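Local coordinates for protein ribulose bisphosphate carboxylase small chain (PDB 4F0H) that forms the small subunit of Rubisco, the enzyme that carboxylates ribulose 1,5-bisphosphate, and probably helps to hold the catalytic large subunits together, at residues N39-R44 / I125-T130; K81-S86 / I95-V100. All blocks are in the same frame, centred on the assembly; numbering follows the deposited sequence.

Contact 1. Residues N39-R44 / I125-T130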
loop_
_atom_site.group_PDB
_atom_site.type_symbol
_atom_site.label_atom_id
_atom_site.label_comp_id
_atom_site.label_asym_id
_atom_site.label_seq_id
_atom_site.Cartn_x
_atom_site.Cartn_y
_atom_site.Cartn_z
ATOM N N ASN B 39 17.504 43.905 -1.570
ATOM C CA ASN B 39 16.328 44.605 -1.043
ATOM C C ASN B 39 15.087 43.646 -0.996
ATOM O O ASN B 39 13.976 44.092 -0.934
ATOM C CB ASN B 39 16.006 45.964 -1.781
ATOM C CG ASN B 39 15.656 45.798 -3.279
ATOM O OD1 ASN B 39 15.390 44.717 -3.755
ATOM N ND2 ASN B 39 15.761 46.915 -4.052
ATOM N N ASP B 40 15.300 42.326 -1.030
ATOM C CA ASP B 40 14.248 41.396 -0.562
ATOM C C ASP B 40 14.816 40.768 0.720
ATOM O O ASP B 40 15.660 39.865 0.657
ATOM C CB ASP B 40 13.944 40.357 -1.621
ATOM C CG ASP B 40 13.087 39.218 -1.098
ATOM O OD1 ASP B 40 12.591 39.300 0.030
ATOM O OD2 ASP B 40 12.878 38.247 -1.829
ATOM N N ILE B 41 14.470 41.335 1.870
ATOM C CA ILE B 41 15.105 40.869 3.148
ATOM C C ILE B 41 14.517 39.502 3.731
ATOM O O ILE B 41 14.712 39.136 4.904
ATOM C CB ILE B 41 15.217 42.045 4.157
ATOM C CG1 ILE B 41 16.231 41.703 5.266
ATOM C CG2 ILE B 41 13.841 42.428 4.696
ATOM C CD1 ILE B 41 17.652 41.669 4.861
ATOM N N HIS B 42 13.776 38.758 2.904
ATOM C CA HIS B 42 13.244 37.459 3.357
ATOM C C HIS B 42 14.418 36.609 3.879
ATOM O O HIS B 42 15.504 36.540 3.253
ATOM C CB HIS B 42 12.580 36.745 2.180
ATOM C CG HIS B 42 11.713 35.586 2.579
ATOM N ND1 HIS B 42 12.229 34.353 2.974
ATOM C CD2 HIS B 42 10.362 35.480 2.669
ATOM C CE1 HIS B 42 11.219 33.533 3.266
ATOM N NE2 HIS B 42 10.078 34.193 3.077
ATOM N N PRO B 43 14.201 35.945 4.996
ATOM C CA PRO B 43 15.235 35.092 5.585
ATOM C C PRO B 43 15.582 33.873 4.791
ATOM O O PRO B 43 16.600 33.234 5.115
ATOM C CB PRO B 43 14.591 34.598 6.893
ATOM C CG PRO B 43 13.118 34.747 6.681
ATOM C CD PRO B 43 12.961 35.974 5.830
ATOM N N ARG B 44 14.765 33.520 3.781
ATOM C CA ARG B 44 15.124 32.386 2.946
ATOM C C ARG B 44 15.643 32.858 1.578
ATOM O O ARG B 44 15.718 32.056 0.683
ATOM C CB ARG B 44 13.958 31.432 2.724
ATOM C CG ARG B 44 13.192 31.018 4.000
ATOM C CD ARG B 44 13.893 29.917 4.822
ATOM N NE ARG B 44 14.138 28.667 4.072
ATOM C CZ ARG B 44 13.286 27.646 3.938
ATOM N NH1 ARG B 44 12.090 27.657 4.504
ATOM N NH2 ARG B 44 13.644 26.580 3.236
ATOM N N ILE B 125 5.644 34.187 4.508
ATOM C CA ILE B 125 6.105 35.441 4.988
ATOM C C ILE B 125 6.543 36.223 3.763
ATOM O O ILE B 125 7.231 35.692 2.910
ATOM C CB ILE B 125 7.295 35.092 5.936
ATOM C CG1 ILE B 125 6.707 34.676 7.318
ATOM C CG2 ILE B 125 8.351 36.196 6.041
ATOM C CD1 ILE B 125 7.718 33.843 8.138
ATOM N N GLN B 126 6.180 37.496 3.696
ATOM C CA GLN B 126 6.497 38.309 2.528
ATOM C C GLN B 126 6.907 39.712 2.992
ATOM O O GLN B 126 6.190 40.356 3.738
ATOM C CB GLN B 126 5.256 38.489 1.653
ATOM C CG GLN B 126 5.547 39.297 0.348
ATOM C CD GLN B 126 5.923 38.366 -0.813
ATOM O OE1 GLN B 126 5.298 37.328 -0.932
ATOM N NE2 GLN B 126 6.970 38.715 -1.660
ATOM N N ALA B 127 8.086 40.171 2.601
ATOM C CA ALA B 127 8.487 41.470 3.077
ATOM C C ALA B 127 7.607 42.542 2.422
ATOM O O ALA B 127 7.380 42.505 1.208
ATOM C CB ALA B 127 9.991 41.725 2.774
ATOM N N TYR B 128 7.159 43.532 3.196
ATOM C CA TYR B 128 6.307 44.551 2.598
ATOM C C TYR B 128 6.958 45.249 1.436
ATOM O O TYR B 128 6.319 45.537 0.443
ATOM C CB TYR B 128 5.917 45.580 3.674
ATOM C CG TYR B 128 4.867 44.978 4.544
ATOM C CD1 TYR B 128 5.118 44.663 5.888
ATOM C CD2 TYR B 128 3.632 44.664 4.005
ATOM C CE1 TYR B 128 4.158 44.093 6.667
ATOM C CE2 TYR B 128 2.633 44.083 4.817
ATOM C CZ TYR B 128 2.903 43.786 6.114
ATOM O OH TYR B 128 1.897 43.220 6.904
ATOM N N GLU B 129 8.255 45.521 1.511
ATOM C CA GLU B 129 8.813 46.262 0.369
ATOM C C GLU B 129 8.735 45.434 -0.917
ATOM O O GLU B 129 8.836 45.975 -1.993
ATOM C CB GLU B 129 10.210 46.754 0.656
ATOM C CG GLU B 129 10.115 47.874 1.697
ATOM C CD GLU B 129 9.410 49.111 1.121
ATOM O OE1 GLU B 129 9.871 49.653 0.065
ATOM O OE2 GLU B 129 8.409 49.526 1.720
ATOM N N THR B 130 8.553 44.118 -0.822
ATOM C CA THR B 130 8.590 43.353 -2.077
ATOM C C THR B 130 7.215 43.349 -2.722
ATOM O O THR B 130 7.050 42.756 -3.769
ATOM C CB THR B 130 9.020 41.883 -1.868
ATOM O OG1 THR B 130 8.102 41.257 -0.968
ATOM C CG2 THR B 130 10.407 41.802 -1.296
HETATM O O HOH W 1 9.958 38.715 0.706
HETATM O O HOH W 2 7.797 32.314 3.495
#
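Asp40 and Thr130 meet where the loop after strand 32-38 reaches the end of the C-terminal hairpin 109-115/121-127, an element that extends the small subunits of red-type Rubiscos. On the loop side the motif is an Asx turn, and the Asp40 side chain shows how one carboxylate can serve several partners. Its CB lies 3.8 Å from Thr130 CG2. CG, anti to the backbone N (chi1 168°), lies beside the same methyl, and Asp40 OD1 comes within 3.6 Å of Thr130 CG2. OD1 then closes the turn, accepting from His42 N at 3.2 Å; this donor stands 47° out of the carboxylate plane. A water 2.8 Å from OD1 donates to it and accepts from Ala127 N, linking loop and strand. The other oxygen, OD2, forms a salt bridge with Arg113 of a second small subunit, which probably balances its charge across the subunit boundary.

Thr130 is itself fixed through OG1, which donates to Ala127 O at 2.6 Å on a lone pair in the carbonyl plane and accepts from Gln126 NE2. Ala127 O also takes the Thr130 backbone N-H and so has two donors. An alanine in place of Thr130 would probably leave Ala127 O with one donor fewer and Gln126 NE2 without its hydroxyl mate, and open a gap beside the Asp40 carboxylate.

Farther along, the His42 ring is gripped at its edge: Arg44 N donates to ND1 at 2.8 Å, close to the ring plane, while a water joins NE2 to Ile125 N. Pro43 CD lies over one face, toward the rim. The ring edge also abuts the strand, with CD2 3.1 Å from Ile125 O.

Contact 2. Residues K81-S86 / I95-V100; sequences KVVGFS and IISFIV
The Phe98 ring takes Val82 CB over one face, off-centre toward the rim, with CZ the nearest ring atom at 4.0 Å; within the neighbouring strand, Val83 CG1 similarly lies over one face of the Phe85 ring. Both rings belong to a beta hairpin whose strands, 79-86 and 93-101, are neighbours in the antiparallel sheet of the small subunit, 93-101 being outermost within the chain. Strands 81-86 and 96-99 run antiparallel, at 172° between their N-to-C directions. Val82 and Phe98 are a hydrogen-bonded pair: Val82 N donates to Phe98 O at 2.8 Å, and Phe98 N returns a bond to Val82 O. Beyond this pair the pattern shifts: Gly84 N donates to Ile96 O, but Gly84 O accepts from Ile95 N, where the chain turns a corner. Ile96 CG2 rests 4.0 Å from Gly84 CA.

On the face of Val82 and Phe98, Val82 CG2 meets Val100 CG1 at 3.7 Å, the two side chains crossing at about a right angle. Helix 16-28 packs over this side, touching Ile96, Phe98 and Val100. The opposite face carries Lys81, Val83, Ser97 and Ile99. Here the Lys81 chain, extended beyond CG, passes Ser97 with CD 3.6 Å from OG, and its charged end makes a cation-pi contact with Trp48. A water accepts from Lys81 NZ at 2.8 Å and is hydrogen-bonded, also at 2.8 Å, to Ser97 OG.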
loop_
_atom_site.group_PDB
_atom_site.type_symbol
_atom_site.label_atom_id
_atom_site.label_comp_id
_atom_site.label_asym_id
_atom_site.label_seq_id
_atom_site.Cartn_x
_atom_site.Cartn_y
_atom_site.Cartn_z
ATOM N N LYS B 81 25.801 43.295 3.299
ATOM C CA LYS B 81 26.506 42.510 4.261
ATOM C C LYS B 81 27.880 42.109 3.815
ATOM O O LYS B 81 28.187 42.056 2.614
ATOM C CB LYS B 81 25.734 41.240 4.635
ATOM C CG LYS B 81 25.377 40.355 3.423
ATOM C CD LYS B 81 24.640 39.108 3.876
ATOM C CE LYS B 81 24.646 37.988 2.830
ATOM N NZ LYS B 81 23.481 37.109 3.130
ATOM N N VAL B 82 28.705 41.777 4.799
ATOM C CA VAL B 82 30.033 41.304 4.461
ATOM C C VAL B 82 30.093 39.876 4.851
ATOM O O VAL B 82 29.561 39.521 5.920
ATOM C CB VAL B 82 31.139 42.125 5.193
ATOM C CG1 VAL B 82 32.499 41.547 4.845
ATOM C CG2 VAL B 82 31.079 43.573 4.720
ATOM N N VAL B 83 30.711 39.041 4.025
ATOM C CA VAL B 83 30.614 37.609 4.267
ATOM C C VAL B 83 32.014 37.036 4.213
ATOM O O VAL B 83 32.769 37.413 3.356
ATOM C CB VAL B 83 29.738 36.925 3.170
ATOM C CG1 VAL B 83 29.619 35.464 3.435
ATOM C CG2 VAL B 83 28.337 37.437 3.216
ATOM N N GLY B 84 32.391 36.153 5.136
ATOM C CA GLY B 84 33.753 35.570 5.056
ATOM C C GLY B 84 33.621 34.082 4.852
ATOM O O GLY B 84 32.963 33.386 5.684
ATOM N N PHE B 85 34.210 33.597 3.744
ATOM C CA PHE B 85 34.131 32.205 3.311
ATOM C C PHE B 85 35.440 31.545 3.710
ATOM O O PHE B 85 36.531 32.049 3.363
ATOM C CB PHE B 85 34.053 32.145 1.775
ATOM C CG PHE B 85 32.853 32.789 1.218
ATOM C CD1 PHE B 85 31.601 32.160 1.316
ATOM C CD2 PHE B 85 32.940 34.014 0.609
ATOM C CE1 PHE B 85 30.463 32.773 0.808
ATOM C CE2 PHE B 85 31.793 34.652 0.074
ATOM C CZ PHE B 85 30.553 34.035 0.191
ATOM N N SER B 86 35.319 30.430 4.439
ATOM C CA SER B 86 36.458 29.583 4.780
ATOM C C SER B 86 36.577 28.441 3.777
ATOM O O SER B 86 35.555 27.804 3.394
ATOM C CB SER B 86 36.268 28.998 6.151
ATOM O OG SER B 86 37.175 27.899 6.285
ATOM N N ILE B 95 31.709 31.406 7.480
ATOM C CA ILE B 95 31.913 31.381 8.895
ATOM C C ILE B 95 31.626 32.722 9.598
ATOM O O ILE B 95 31.756 32.792 10.808
ATOM C CB ILE B 95 33.319 30.862 9.341
ATOM C CG1 ILE B 95 34.403 31.858 9.004
ATOM C CG2 ILE B 95 33.644 29.420 8.802
ATOM C CD1 ILE B 95 35.688 31.638 9.974
ATOM N N ILE B 96 31.246 33.770 8.853
ATOM C CA ILE B 96 30.827 35.002 9.482
ATOM C C ILE B 96 30.095 35.804 8.408
ATOM O O ILE B 96 30.480 35.729 7.210
ATOM C CB ILE B 96 32.042 35.780 10.039
ATOM C CG1 ILE B 96 31.605 37.025 10.769
ATOM C CG2 ILE B 96 32.979 36.222 8.942
ATOM C CD1 ILE B 96 32.736 37.759 11.427
ATOM N N SER B 97 29.070 36.542 8.816
ATOM C CA SER B 97 28.216 37.356 7.870
ATOM C C SER B 97 27.494 38.444 8.678
ATOM O O SER B 97 26.695 38.128 9.551
ATOM C CB SER B 97 27.231 36.442 7.173
ATOM O OG SER B 97 26.236 37.130 6.448
ATOM N N PHE B 98 27.821 39.725 8.447
ATOM C CA PHE B 98 27.184 40.762 9.236
ATOM C C PHE B 98 26.805 41.963 8.361
ATOM O O PHE B 98 27.411 42.281 7.278
ATOM C CB PHE B 98 28.106 41.175 10.399
ATOM C CG PHE B 98 29.431 41.648 9.943
ATOM C CD1 PHE B 98 30.474 40.758 9.770
ATOM C CD2 PHE B 98 29.647 43.002 9.668
ATOM C CE1 PHE B 98 31.708 41.197 9.345
ATOM C CE2 PHE B 98 30.879 43.442 9.233
ATOM C CZ PHE B 98 31.915 42.518 9.056
ATOM N N ILE B 99 25.790 42.643 8.841
ATOM C CA ILE B 99 25.225 43.750 8.166
ATOM C C ILE B 99 26.087 45.005 8.379
ATOM O O ILE B 99 26.488 45.331 9.511
ATOM C CB ILE B 99 23.794 44.066 8.675
ATOM C CG1 ILE B 99 22.887 42.845 8.587
ATOM C CG2 ILE B 99 23.176 45.235 7.904
ATOM C CD1 ILE B 99 22.533 42.483 7.275
ATOM N N VAL B 100 26.348 45.697 7.261
ATOM C CA VAL B 100 27.111 46.988 7.235
ATOM C C VAL B 100 26.314 48.123 6.618
ATOM O O VAL B 100 26.786 49.272 6.520
ATOM C CB VAL B 100 28.432 46.872 6.458
ATOM C CG1 VAL B 100 29.320 45.880 7.077
ATOM C CG2 VAL B 100 28.148 46.540 4.963
HETATM O O HOH W 3 24.706 35.298 4.943
#

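In the fold
The centres of contacts 1 and 2 lie 20 Å apart, and their nearest atoms come within about 6 Å without touching. Contact 2, between the paired strands of a hairpin, falls wholly within the sequence that contact 1 spans. Strand 32-38 connects them: it pairs with strand 79-86 of contact 2, and its end leads into 39-44 of contact 1. Contact 1 is the more involved with other copies of the small subunit, whereas both contacts also have residues packing on chains of another protein, presumably the large subunits. Catalysis in Rubisco belongs to those, so neither contact forms an active site.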